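Side-chain contacts in extracellular solute-binding protein family 1 (Arthrobacter chlorophenolicus, PDB 4R2F), which binds the disaccharide laminaribiose and, as the extracellular component of a sugar transporter, probably delivers such sugars to a membrane importer: residues A[311-316]-A[327-332]; A[95-98]-A[102-105]; A[117-122]-A[147-152]; A[57-62]-A[337-342]; A[50-55]-A[70-75]. All coordinates share one frame; numbering follows the deposited sequence.

Interaction 1. Residues A[311-316]-A[327-332]. With BGC (beta-D-glucopyranose), chain B.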
# COMPACT_ATOMS: atom_id res chain seq x y z
N ASN A 311 4.07 5.50 2.92
CA ASN A 311 4.67 4.74 4.01
C ASN A 311 5.83 5.45 4.67
O ASN A 311 6.55 6.23 4.04
CB ASN A 311 5.08 3.36 3.53
CG ASN A 311 3.88 2.48 3.26
OD1 ASN A 311 2.96 2.42 4.07
ND2 ASN A 311 3.86 1.82 2.11
N ASN A 312 6.01 5.13 5.94
CA ASN A 312 6.85 5.95 6.80
C ASN A 312 7.49 5.13 7.93
O ASN A 312 7.03 4.03 8.25
CB ASN A 312 6.00 7.09 7.40
CG ASN A 312 4.70 6.60 8.02
OD1 ASN A 312 3.63 6.54 7.36
ND2 ASN A 312 4.78 6.22 9.28
N ILE A 313 8.59 5.66 8.45
CA ILE A 313 9.30 5.08 9.56
C ILE A 313 8.99 5.91 10.77
O ILE A 313 9.11 7.15 10.74
CB ILE A 313 10.84 5.08 9.35
CG1 ILE A 313 11.18 4.36 8.05
CG2 ILE A 313 11.57 4.41 10.51
CD1 ILE A 313 12.67 4.26 7.79
N MET A 314 8.69 5.20 11.85
CA MET A 314 8.19 5.81 13.05
C MET A 314 9.01 5.37 14.25
O MET A 314 9.59 4.29 14.30
CB MET A 314 6.68 5.50 13.22
CG MET A 314 6.26 4.08 13.49
SD MET A 314 4.55 3.77 13.03
CE MET A 314 4.78 3.35 11.31
N MET A 315 9.10 6.28 15.20
CA MET A 315 9.83 6.05 16.44
C MET A 315 8.80 6.06 17.59
O MET A 315 7.77 6.71 17.48
CB MET A 315 10.88 7.18 16.65
CG MET A 315 12.08 7.17 15.73
SD MET A 315 13.31 8.45 16.09
CE MET A 315 12.33 9.87 15.73
N TYR A 316 9.10 5.34 18.67
CA TYR A 316 8.19 5.17 19.80
C TYR A 316 8.82 5.64 21.11
O TYR A 316 10.04 5.61 21.26
CB TYR A 316 7.85 3.69 19.97
CG TYR A 316 7.13 3.08 18.79
CD1 TYR A 316 7.82 2.68 17.66
CD2 TYR A 316 5.76 2.91 18.81
CE1 TYR A 316 7.16 2.12 16.58
CE2 TYR A 316 5.10 2.35 17.74
CZ TYR A 316 5.79 1.94 16.62
OH TYR A 316 5.11 1.35 15.57
N GLU A 327 19.51 8.35 15.80
CA GLU A 327 20.68 7.94 15.04
C GLU A 327 20.38 6.76 14.13
O GLU A 327 20.81 6.74 12.98
CB GLU A 327 21.85 7.59 15.96
CG GLU A 327 22.54 8.79 16.61
CD GLU A 327 23.07 9.83 15.62
OE1 GLU A 327 23.76 9.47 14.65
OE2 GLU A 327 22.81 11.03 15.85
N PHE A 328 19.64 5.77 14.65
CA PHE A 328 19.30 4.61 13.85
C PHE A 328 18.53 5.06 12.64
O PHE A 328 18.82 4.62 11.53
CB PHE A 328 18.46 3.56 14.60
CG PHE A 328 18.04 2.41 13.69
CD1 PHE A 328 18.92 1.39 13.38
CD2 PHE A 328 16.78 2.40 13.10
CE1 PHE A 328 18.56 0.37 12.53
CE2 PHE A 328 16.41 1.39 12.24
CZ PHE A 328 17.31 0.37 11.94
N VAL A 329 17.52 5.91 12.85
CA VAL A 329 16.64 6.30 11.74
C VAL A 329 17.43 7.05 10.67
O VAL A 329 17.22 6.83 9.50
CB VAL A 329 15.39 7.10 12.19
CG1 VAL A 329 14.65 7.70 10.98
CG2 VAL A 329 14.44 6.24 13.02
N VAL A 330 18.36 7.91 11.09
CA VAL A 330 19.16 8.67 10.12
C VAL A 330 20.08 7.72 9.35
O VAL A 330 20.23 7.81 8.10
CB VAL A 330 19.95 9.78 10.85
CG1 VAL A 330 20.92 10.48 9.94
CG2 VAL A 330 18.98 10.78 11.45
N TYR A 331 20.69 6.80 10.07
CA TYR A 331 21.51 5.76 9.46
C TYR A 331 20.70 4.96 8.44
O TYR A 331 21.14 4.74 7.30
CB TYR A 331 22.10 4.85 10.56
CG TYR A 331 22.60 3.52 10.05
CD1 TYR A 331 23.91 3.38 9.54
CD2 TYR A 331 21.78 2.41 10.06
CE1 TYR A 331 24.35 2.15 9.07
CE2 TYR A 331 22.21 1.19 9.59
CZ TYR A 331 23.49 1.06 9.10
OH TYR A 331 23.86 -0.19 8.65
N TYR A 332 19.51 4.53 8.84
CA TYR A 332 18.72 3.63 7.98
C TYR A 332 18.28 4.37 6.72
O TYR A 332 18.43 3.86 5.63
CB TYR A 332 17.53 3.07 8.74
CG TYR A 332 16.85 1.85 8.13
CD1 TYR A 332 17.44 0.58 8.22
CD2 TYR A 332 15.59 1.95 7.53
CE1 TYR A 332 16.81 -0.54 7.69
CE2 TYR A 332 14.95 0.83 7.00
CZ TYR A 332 15.56 -0.42 7.08
OH TYR A 332 14.94 -1.55 6.59
C2 BGC B . 0.48 -0.50 2.42
C3 BGC B . 0.37 0.14 3.81
C4 BGC B . -0.94 -0.27 4.47
C5 BGC B . -1.05 -1.79 4.50
C6 BGC B . -2.41 -2.26 5.04
C1 BGC B . 0.44 -2.00 2.65
O2 BGC B . 1.69 -0.11 1.78
O3 BGC B . 0.44 1.56 3.71
O4 BGC B . -0.96 0.18 5.81
O5 BGC B . -0.85 -2.33 3.18
O6 BGC B . -3.50 -1.84 4.20

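Interaction 2. Residues A[95-98]-A[102-105]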
# COMPACT_ATOMS: atom_id res chain seq x y z
N ALA A 95 11.43 0.15 19.46
CA ALA A 95 11.87 1.55 19.50
C ALA A 95 11.54 2.28 18.19
O ALA A 95 11.20 3.48 18.18
CB ALA A 95 13.37 1.61 19.76
N VAL A 96 11.66 1.55 17.09
CA VAL A 96 11.47 2.05 15.74
C VAL A 96 10.77 1.00 14.90
O VAL A 96 11.02 -0.20 15.07
CB VAL A 96 12.83 2.32 15.04
CG1 VAL A 96 12.63 2.96 13.68
CG2 VAL A 96 13.73 3.17 15.92
N SER A 97 9.94 1.44 13.97
CA SER A 97 9.30 0.52 13.05
C SER A 97 8.84 1.13 11.75
O SER A 97 8.64 2.36 11.62
CB SER A 97 8.08 -0.17 13.73
OG SER A 97 6.89 0.58 13.60
N THR A 98 8.67 0.25 10.77
CA THR A 98 7.78 0.50 9.66
C THR A 98 6.43 -0.12 10.03
O THR A 98 6.22 -0.54 11.17
CB THR A 98 8.30 -0.10 8.35
OG1 THR A 98 8.39 -1.54 8.46
CG2 THR A 98 9.64 0.45 8.04
N PHE A 102 -0.68 4.62 8.03
CA PHE A 102 -1.22 5.66 8.94
C PHE A 102 -1.12 5.35 10.40
O PHE A 102 -1.55 6.13 11.20
CB PHE A 102 -2.68 5.93 8.56
CG PHE A 102 -2.89 6.02 7.07
CD1 PHE A 102 -2.42 7.10 6.36
CD2 PHE A 102 -3.44 4.95 6.38
CE1 PHE A 102 -2.56 7.17 5.00
CE2 PHE A 102 -3.59 5.01 5.01
CZ PHE A 102 -3.14 6.12 4.33
N GLN A 103 -0.55 4.21 10.72
CA GLN A 103 -0.29 3.74 12.07
C GLN A 103 0.36 4.79 13.01
O GLN A 103 -0.02 4.94 14.16
CB GLN A 103 0.62 2.51 11.87
CG GLN A 103 1.26 1.87 13.05
CD GLN A 103 1.90 0.55 12.65
OE1 GLN A 103 1.28 -0.25 11.94
NE2 GLN A 103 3.12 0.32 13.09
N ALA A 104 1.33 5.53 12.50
CA ALA A 104 1.99 6.56 13.29
C ALA A 104 0.98 7.61 13.84
O ALA A 104 1.18 8.14 14.93
CB ALA A 104 3.05 7.23 12.45
N PHE A 105 -0.09 7.91 13.11
CA PHE A 105 -1.07 8.87 13.60
C PHE A 105 -1.90 8.33 14.79
O PHE A 105 -2.26 9.08 15.67
CB PHE A 105 -2.00 9.37 12.48
CG PHE A 105 -1.30 10.18 11.43
CD1 PHE A 105 -1.11 11.54 11.60
CD2 PHE A 105 -0.77 9.57 10.28
CE1 PHE A 105 -0.44 12.27 10.63
CE2 PHE A 105 -0.12 10.30 9.31
CZ PHE A 105 0.05 11.65 9.49

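Interaction 3. Residues A[117-122]-A[147-152]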
# COMPACT_ATOMS: atom_id res chain seq x y z
N ASP A 117 11.24 15.35 14.84
CA ASP A 117 11.78 16.67 14.54
C ASP A 117 13.31 16.68 14.53
O ASP A 117 13.91 17.30 13.67
CB ASP A 117 11.28 17.72 15.53
CG ASP A 117 9.77 17.90 15.46
OD1 ASP A 117 9.07 16.93 15.12
OD2 ASP A 117 9.29 19.00 15.73
N LYS A 118 13.93 16.00 15.49
CA LYS A 118 15.39 15.96 15.57
C LYS A 118 15.99 15.18 14.40
O LYS A 118 17.08 15.50 13.93
CB LYS A 118 15.86 15.38 16.92
CG LYS A 118 15.69 16.30 18.13
CD LYS A 118 16.84 17.29 18.34
CE LYS A 118 18.19 16.62 18.60
NZ LYS A 118 19.06 16.51 17.38
N VAL A 119 15.31 14.12 13.96
CA VAL A 119 15.74 13.39 12.75
C VAL A 119 15.71 14.31 11.55
O VAL A 119 16.68 14.38 10.80
CB VAL A 119 14.84 12.15 12.49
CG1 VAL A 119 15.08 11.57 11.09
CG2 VAL A 119 15.09 11.10 13.57
N ILE A 120 14.62 15.05 11.40
CA ILE A 120 14.50 16.01 10.32
C ILE A 120 15.66 17.02 10.33
O ILE A 120 16.23 17.31 9.29
CB ILE A 120 13.17 16.78 10.38
CG1 ILE A 120 11.95 15.86 10.16
CG2 ILE A 120 13.16 17.91 9.36
CD1 ILE A 120 11.91 15.17 8.83
N GLU A 121 15.99 17.56 11.50
CA GLU A 121 17.15 18.46 11.66
C GLU A 121 18.44 17.81 11.22
O GLU A 121 19.22 18.42 10.51
CB GLU A 121 17.36 18.88 13.12
CG GLU A 121 16.34 19.82 13.74
CD GLU A 121 16.51 19.93 15.27
OE1 GLU A 121 17.67 19.95 15.74
OE2 GLU A 121 15.49 19.98 16.00
N LYS A 122 18.68 16.57 11.66
CA LYS A 122 19.87 15.86 11.28
C LYS A 122 19.92 15.63 9.77
O LYS A 122 20.99 15.70 9.17
CB LYS A 122 20.03 14.54 12.04
CG LYS A 122 20.28 14.68 13.54
CD LYS A 122 20.15 13.31 14.23
CE LYS A 122 20.77 13.27 15.60
NZ LYS A 122 22.25 13.28 15.49
N VAL A 147 5.15 13.30 12.88
CA VAL A 147 4.80 12.02 13.49
C VAL A 147 5.67 10.85 12.99
O VAL A 147 5.75 9.82 13.64
CB VAL A 147 3.31 11.66 13.35
CG1 VAL A 147 2.43 12.77 13.89
CG2 VAL A 147 2.95 11.33 11.93
N ALA A 148 6.31 11.02 11.83
CA ALA A 148 7.12 9.98 11.20
C ALA A 148 7.87 10.59 10.03
O ALA A 148 7.69 11.77 9.73
CB ALA A 148 6.22 8.84 10.70
N VAL A 149 8.69 9.77 9.37
CA VAL A 149 9.46 10.21 8.20
C VAL A 149 9.15 9.29 7.02
O VAL A 149 9.22 8.06 7.15
CB VAL A 149 10.97 10.17 8.52
CG1 VAL A 149 11.79 10.62 7.33
CG2 VAL A 149 11.28 11.03 9.73
N PRO A 150 8.82 9.87 5.85
CA PRO A 150 8.51 8.99 4.72
C PRO A 150 9.67 8.14 4.26
O PRO A 150 10.80 8.59 4.32
CB PRO A 150 8.14 9.97 3.60
CG PRO A 150 8.89 11.23 3.95
CD PRO A 150 8.81 11.29 5.44
N TRP A 151 9.40 6.92 3.78
CA TRP A 151 10.49 6.10 3.22
C TRP A 151 10.19 5.48 1.87
O TRP A 151 11.10 5.12 1.13
CB TRP A 151 11.00 5.06 4.25
CG TRP A 151 10.19 3.80 4.41
CD1 TRP A 151 9.00 3.66 5.08
CD2 TRP A 151 10.52 2.50 3.90
NE1 TRP A 151 8.56 2.36 4.99
CE2 TRP A 151 9.48 1.62 4.30
CE3 TRP A 151 11.59 1.98 3.17
CZ2 TRP A 151 9.49 0.26 3.98
CZ3 TRP A 151 11.59 0.64 2.85
CH2 TRP A 151 10.54 -0.21 3.26
N GLN A 152 8.91 5.33 1.55
CA GLN A 152 8.52 4.86 0.24
C GLN A 152 7.06 5.16 -0.00
O GLN A 152 6.32 5.49 0.93
CB GLN A 152 8.81 3.35 0.05
CG GLN A 152 8.40 2.42 1.18
CD GLN A 152 7.10 1.67 0.95
OE1 GLN A 152 6.13 2.20 0.40
NE2 GLN A 152 7.06 0.42 1.38

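Interaction 4. Residues A[57-62]-A[337-342]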
# COMPACT_ATOMS: atom_id res chain seq x y z
N LYS A 57 17.45 -6.63 7.15
CA LYS A 57 18.10 -7.15 8.35
C LYS A 57 19.59 -6.77 8.39
O LYS A 57 20.05 -6.23 9.38
CB LYS A 57 17.97 -8.66 8.39
CG LYS A 57 18.56 -9.33 9.62
CD LYS A 57 18.22 -10.82 9.59
CE LYS A 57 19.28 -11.66 10.27
NZ LYS A 57 19.14 -11.52 11.74
N LYS A 58 20.32 -7.04 7.32
CA LYS A 58 21.76 -6.72 7.29
C LYS A 58 22.02 -5.23 7.43
O LYS A 58 22.93 -4.82 8.15
CB LYS A 58 22.45 -7.26 6.03
CG LYS A 58 22.88 -8.71 6.20
CD LYS A 58 23.26 -9.34 4.87
CE LYS A 58 23.35 -10.86 4.99
NZ LYS A 58 22.79 -11.50 3.76
N ILE A 59 21.21 -4.40 6.78
CA ILE A 59 21.34 -2.95 6.96
C ILE A 59 21.16 -2.56 8.42
O ILE A 59 22.02 -1.90 9.01
CB ILE A 59 20.37 -2.19 6.05
CG1 ILE A 59 20.80 -2.35 4.60
CG2 ILE A 59 20.33 -0.70 6.39
CD1 ILE A 59 19.80 -1.84 3.60
N ALA A 60 20.07 -3.01 9.03
CA ALA A 60 19.75 -2.64 10.40
C ALA A 60 20.80 -3.13 11.39
O ALA A 60 21.21 -2.40 12.29
CB ALA A 60 18.37 -3.21 10.78
N GLU A 61 21.26 -4.36 11.22
CA GLU A 61 22.19 -4.96 12.15
C GLU A 61 23.59 -4.39 11.96
O GLU A 61 24.45 -4.57 12.82
CB GLU A 61 22.10 -6.49 12.09
CG GLU A 61 20.70 -6.92 12.55
CD GLU A 61 20.48 -8.41 12.77
OE1 GLU A 61 19.52 -8.75 13.51
OE2 GLU A 61 21.23 -9.24 12.20
N GLY A 62 23.79 -3.63 10.89
CA GLY A 62 25.02 -2.87 10.66
C GLY A 62 25.14 -1.58 11.45
O GLY A 62 26.21 -1.01 11.54
N LYS A 337 18.85 3.58 -0.45
CA LYS A 337 19.19 3.43 -1.87
C LYS A 337 19.64 2.01 -2.24
O LYS A 337 19.36 1.55 -3.34
CB LYS A 337 20.26 4.45 -2.27
CG LYS A 337 21.57 4.34 -1.51
CD LYS A 337 22.55 5.44 -1.89
CE LYS A 337 23.87 5.22 -1.18
NZ LYS A 337 24.63 6.49 -1.07
N GLU A 338 20.31 1.31 -1.34
CA GLU A 338 20.78 -0.05 -1.66
C GLU A 338 19.65 -0.99 -1.99
O GLU A 338 19.84 -1.92 -2.78
CB GLU A 338 21.58 -0.64 -0.49
CG GLU A 338 22.91 0.07 -0.25
CD GLU A 338 23.52 -0.22 1.12
OE1 GLU A 338 23.12 -1.21 1.79
OE2 GLU A 338 24.42 0.56 1.52
N LEU A 339 18.47 -0.78 -1.40
CA LEU A 339 17.35 -1.67 -1.61
C LEU A 339 16.78 -1.53 -3.02
O LEU A 339 16.38 -2.52 -3.63
CB LEU A 339 16.26 -1.43 -0.56
CG LEU A 339 16.68 -1.69 0.89
CD1 LEU A 339 15.65 -1.12 1.86
CD2 LEU A 339 16.92 -3.17 1.16
N TRP A 340 16.75 -0.29 -3.51
CA TRP A 340 16.35 -0.05 -4.90
C TRP A 340 17.46 -0.42 -5.87
O TRP A 340 17.17 -0.83 -6.99
CB TRP A 340 15.92 1.40 -5.11
CG TRP A 340 14.51 1.64 -4.72
CD1 TRP A 340 13.40 1.52 -5.52
CD2 TRP A 340 14.04 2.00 -3.42
NE1 TRP A 340 12.27 1.80 -4.80
CE2 TRP A 340 12.62 2.11 -3.51
CE3 TRP A 340 14.66 2.25 -2.19
CZ2 TRP A 340 11.82 2.45 -2.41
CZ3 TRP A 340 13.87 2.60 -1.10
CH2 TRP A 340 12.46 2.68 -1.21
N GLN A 341 18.72 -0.25 -5.45
CA GLN A 341 19.87 -0.66 -6.28
C GLN A 341 19.83 -2.15 -6.56
O GLN A 341 20.03 -2.57 -7.69
CB GLN A 341 21.19 -0.22 -5.63
CG GLN A 341 22.42 -0.21 -6.56
CD GLN A 341 22.96 -1.60 -6.81
OE1 GLN A 341 23.04 -2.44 -5.90
NE2 GLN A 341 23.32 -1.87 -8.05
N GLN A 342 19.51 -2.95 -5.54
CA GLN A 342 19.36 -4.40 -5.69
C GLN A 342 17.98 -4.82 -6.20
O GLN A 342 17.73 -6.00 -6.37
CB GLN A 342 19.66 -5.10 -4.35
CG GLN A 342 21.12 -4.96 -3.89
CD GLN A 342 21.27 -5.19 -2.39
OE1 GLN A 342 21.01 -6.28 -1.88
NE2 GLN A 342 21.68 -4.16 -1.68

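Interaction 5. Residues A[50-55]-A[70-75]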
# COMPACT_ATOMS: atom_id res chain seq x y z
N PRO A 50 11.10 -12.51 0.29
CA PRO A 50 11.90 -12.73 1.50
C PRO A 50 13.28 -12.11 1.37
O PRO A 50 13.84 -11.71 2.38
CB PRO A 50 12.01 -14.25 1.58
CG PRO A 50 10.73 -14.72 1.06
CD PRO A 50 10.61 -13.90 -0.17
N ALA A 51 13.85 -12.06 0.18
CA ALA A 51 15.15 -11.41 0.01
C ALA A 51 15.14 -9.93 0.45
O ALA A 51 16.17 -9.41 0.86
CB ALA A 51 15.63 -11.55 -1.42
N TYR A 52 14.00 -9.24 0.36
CA TYR A 52 13.91 -7.87 0.93
C TYR A 52 14.26 -7.90 2.43
O TYR A 52 15.03 -7.09 2.90
CB TYR A 52 12.51 -7.22 0.72
CG TYR A 52 12.32 -6.11 1.72
CD1 TYR A 52 11.80 -6.37 2.99
CD2 TYR A 52 12.81 -4.85 1.47
CE1 TYR A 52 11.72 -5.38 3.95
CE2 TYR A 52 12.71 -3.85 2.41
CZ TYR A 52 12.19 -4.13 3.65
OH TYR A 52 12.14 -3.15 4.59
N ASN A 53 13.67 -8.82 3.18
CA ASN A 53 13.90 -8.83 4.63
C ASN A 53 15.31 -9.22 5.02
O ASN A 53 15.82 -8.69 5.98
CB ASN A 53 12.88 -9.70 5.33
CG ASN A 53 11.51 -9.08 5.32
OD1 ASN A 53 11.23 -8.07 6.02
ND2 ASN A 53 10.63 -9.66 4.52
N ASP A 54 15.93 -10.14 4.28
CA ASP A 54 17.36 -10.45 4.45
C ASP A 54 18.24 -9.21 4.32
O ASP A 54 19.11 -8.96 5.16
CB ASP A 54 17.84 -11.48 3.41
CG ASP A 54 17.21 -12.85 3.58
OD1 ASP A 54 16.78 -13.20 4.69
OD2 ASP A 54 17.15 -13.60 2.58
N ALA A 55 18.01 -8.44 3.27
CA ALA A 55 18.79 -7.23 3.04
C ALA A 55 18.53 -6.17 4.08
O ALA A 55 19.46 -5.48 4.50
CB ALA A 55 18.50 -6.68 1.65
N ALA A 70 21.21 -2.22 16.92
CA ALA A 70 19.80 -2.42 16.57
C ALA A 70 19.54 -3.89 16.32
O ALA A 70 20.38 -4.57 15.73
CB ALA A 70 19.46 -1.64 15.31
N THR A 71 18.36 -4.37 16.72
CA THR A 71 17.93 -5.72 16.37
C THR A 71 16.80 -5.60 15.34
O THR A 71 16.04 -4.64 15.35
CB THR A 71 17.51 -6.51 17.62
OG1 THR A 71 16.40 -5.88 18.27
CG2 THR A 71 18.68 -6.60 18.61
N TYR A 72 16.71 -6.58 14.46
CA TYR A 72 15.69 -6.60 13.42
C TYR A 72 14.69 -7.69 13.69
O TYR A 72 15.06 -8.82 13.97
CB TYR A 72 16.36 -6.85 12.06
CG TYR A 72 15.46 -6.78 10.83
CD1 TYR A 72 15.27 -5.59 10.15
CD2 TYR A 72 14.87 -7.93 10.32
CE1 TYR A 72 14.49 -5.51 9.01
CE2 TYR A 72 14.08 -7.86 9.17
CZ TYR A 72 13.90 -6.65 8.52
OH TYR A 72 13.14 -6.56 7.39
N GLN A 73 13.42 -7.37 13.56
CA GLN A 73 12.37 -8.35 13.75
C GLN A 73 11.25 -8.14 12.75
O GLN A 73 10.81 -7.01 12.56
CB GLN A 73 11.87 -8.17 15.17
CG GLN A 73 10.47 -8.65 15.42
CD GLN A 73 10.51 -9.77 16.36
OE1 GLN A 73 10.73 -10.91 15.95
NE2 GLN A 73 10.38 -9.46 17.65
N ILE A 74 10.79 -9.22 12.13
CA ILE A 74 9.73 -9.16 11.12
C ILE A 74 8.37 -9.37 11.77
O ILE A 74 8.17 -10.34 12.48
CB ILE A 74 9.88 -10.24 10.04
CG1 ILE A 74 11.20 -10.08 9.30
CG2 ILE A 74 8.72 -10.17 9.05
CD1 ILE A 74 11.58 -11.32 8.49
N ILE A 75 7.45 -8.46 11.50
CA ILE A 75 6.06 -8.57 11.93
C ILE A 75 5.27 -8.98 10.70
O ILE A 75 5.40 -8.37 9.66
CB ILE A 75 5.55 -7.21 12.46
CG1 ILE A 75 6.42 -6.73 13.61
CG2 ILE A 75 4.09 -7.32 12.88
CD1 ILE A 75 6.41 -7.65 14.83

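Interaction 1. Residues A[311-316]-A[327-332]
Ile-313 and Met-315 on strand 306-316 meet Val-329 and Tyr-332 on helix 322-335 in a buried, apolar contact that lays a helix on the main sheet. The short segments run nearly antiparallel, at 163°, with axes 10.0 Å apart, so side chains alone bridge the interval. Ile-313 points toward the helix and divides the work between its branches. CG1 lies beside the backbone N (chi1 -56°) and the chain beyond it is extended, which carries CD1 to the edge of the Tyr-332 ring, close to its plane and 3.7 Å from CD2. The shorter branch, CG2, faces CG2 of Val-329 at 4.2 Å. That same valine methyl also receives Met-315, whose CG comes to 3.7 Å from it before the chain bends at the sulfur.

This layering of helices against a mixed sheet is the alpha/beta architecture of solute-binding proteins, and here the strand leads away from the sugar site beneath the helix. At its pocket end Asn-311 holds two neighbouring hydroxyls of a glucose unit with one amide: OD1 accepts a hydrogen bond from O3 of the sugar at 2.7 Å, and ND2 donates to O2 at 2.9 Å, nearly straight at 166°. Gln-152 takes a further hydrogen bond from that ND2, a second-shell contact that probably helps fix the rotation of the amide. Phe-42 also meets the ring of Tyr-332.

Interaction 2. Residues A[95-98]-A[102-105]
A chi1 of 87° lodges OG of Ser-97 between its own backbone N and carbonyl carbon, while Gln-103 sends CG away from its backbone N and runs on extended; together these torsions bring OG and Gln-103 NE2 to 3.8 Å. The same amide nitrogen lies 3.7 Å from the carbonyl O of Thr-98, so the glutamine reaches the end of the strand without bonding to it directly. The serine instead closes on its neighbour: OG donates to Thr-98 O at 2.8 Å, meeting the carbonyl at 129° and tilted 31° from its plane.

Strand 96-97, between parallel strand 40-44 and antiparallel strand 306-316, leads here through a short loop into helix 103-109, a strand-to-helix connection whose loop faces the sugar. Gly-101 in that loop gives its backbone N to a glucose unit, and the side chain of Gln-103 lies about 7 Å from the ligand. OE1 of Gln-103 accepts a hydrogen bond from Gly-100 N, tying the glutamine to the loop. The hydroxyl of Tyr-316 joins the two sides, hydrogen-bonded to Ser-97 OG and more weakly to Gln-103 NE2. With an alanine at Ser-97, the Thr-98 carbonyl and the Tyr-316 hydroxyl would probably each lose a partner and the tyrosine's end become less firmly placed. Thr-98 turns its own side chain the other way, where OG1 is hydrogen-bonded to Asp-44 and Trp-47.

Interaction 3. Residues A[117-122]-A[147-152]
Val-149 on strand 145-161 directs its side chain at helix 117-126, where Val-119 and Ile-120 receive it. Its CB is still 5.0 Å from CG1 of Val-119. The chain forks at CB itself. With chi1 at 180°, CG1 of Val-149 lies anti to the backbone N and remains 4.8 Å from CD1 of Ile-120, whereas CG2, beside the backbone N, makes the contact. This one methyl is 4.1 Å from CG1 of Val-119 and 4.3 Å from CD1 of Ile-120, bridging two consecutive helix residues. The two valines cross at a slant; Ile-120 leaves the helix in another direction, and the bends of its chain bring only its tip back to the strand.

A helix packed on a strand through aliphatic side chains is usual in the alpha/beta domains of solute-binding proteins. Helix 322-335 joins in, since Val-119 also touches Met-315 and Val-329, and Val-149 reaches Leu-333. Beside the contact, OD1 of Asp-117 accepts a hydrogen bond from the backbone N of Tyr-146. Between the two segments themselves, methyl groups meet at generous distances, so dispersion and the exclusion of water probably hold them, with no polar group to set a direction.

Interaction 4. Residues A[57-62]-A[337-342]
The carboxylate of Glu-338 is the flat group that meets Ile-59: its OE1 lies 3.8 Å from CG1 and equally 3.8 Å from CD1 of the isoleucine, and both carbons stand off to the same side of the carboxylate plane. A second carboxylate, that of exposed Glu-61, lies in the segment of Ile-59. Its OE2 is met on the syn side by NZ of Lys-57 at 3.1 Å, 32° out of plane, a salt bridge spanning one helical turn.

Across the contact the long branch of Ile-59 does the touching. CG1 lies beside the backbone N (chi1 -69°) and the chain then extends, so that it slides past Glu-338 in the opposite direction and its CD1 arrives 4.0 Å from CD2 of Leu-339. The two branched chains cross at a slant. The isoleucine therefore has a buried apolar neighbour in the leucine and, beside it, the acidic end of the partly exposed glutamate, which has a long, weak ion pair with Lys-335. Because the nearest CA atoms, those of Ile-59 and Glu-338, are 9.1 Å apart, the helices meet through side chains, not backbones.

This is helix-to-helix packing in the layer over the sheet, joining parts of one domain some 275 residues apart in the chain. Helix 322-335 lies alongside: Tyr-332 and Lys-335 touch Ile-59, while the hydroxyl of Tyr-331 is hydrogen-bonded to the isoleucine's carbonyl O. Leu-339 rests on Met-345 in the following loop, and Tyr-72 of strand 70-74 packs against helix 50-61 at Lys-57, Ala-60 and Glu-61.

Interaction 5. Residues A[50-55]-A[70-75]
Tyr-72 and Asn-53 form the close-packed part of this contact, where the ring of the strand residue comes up to the helix at about a right angle to the asparagine side chain, the amide and ring planes 57° apart. The tyrosine hydroxyl lies 3.6 Å from CG of Asn-53 and 3.9 Å from CE1 of Tyr-52, while ring carbon CE2 comes to 3.7 Å from the Asn-53 carbonyl O. The solvent side is simpler: Ile-74 lays CD1 against CB of Asn-53 at 3.8 Å, a single aliphatic chain on the exposed side.

Helix 50-61 crosses over between parallel strands 40-44 and 70-74 in a beta-alpha-beta unit, and its segment here runs at 164° to the strand that follows. The preceding strand supplies the polar centre, for OD2 of Asp-44 is hydrogen-bonded to the hydroxyls of both Tyr-52 and Tyr-72. A phenylalanine in place of Tyr-72 would probably leave Asp-44 with one tyrosine bond fewer and a small gap beside Asn-53. Two hydroxyls on one carboxylate oxygen are likely to stabilise its negative charge, so the inner part probably owes its order to the bonds both tyrosines make with Asp-44, while the outer part is aliphatic contact.

In the fold
Interactions 1, 2 and 3 meet on one sheet, where strand 306-316 has strands 96-97 and 145-161 as antiparallel neighbours; the centre of interaction 1 is about 7 Å from that of interaction 3 and about 9 Å from that of interaction 2. Interactions 4 and 5 share helix 50-61, with centres about 10 Å apart. Helix 322-335 joins the groups: Val-329 faces interaction 3, while Phe-328 packs against Ala-70 of interaction 5. The sugar lies at one end of this group of contacts. Interaction 1 reaches it directly through Asn-311, whereas the side chains of Gln-103 and Tyr-52 in interactions 2 and 5 are about 7 and 9 Å from a glucose unit.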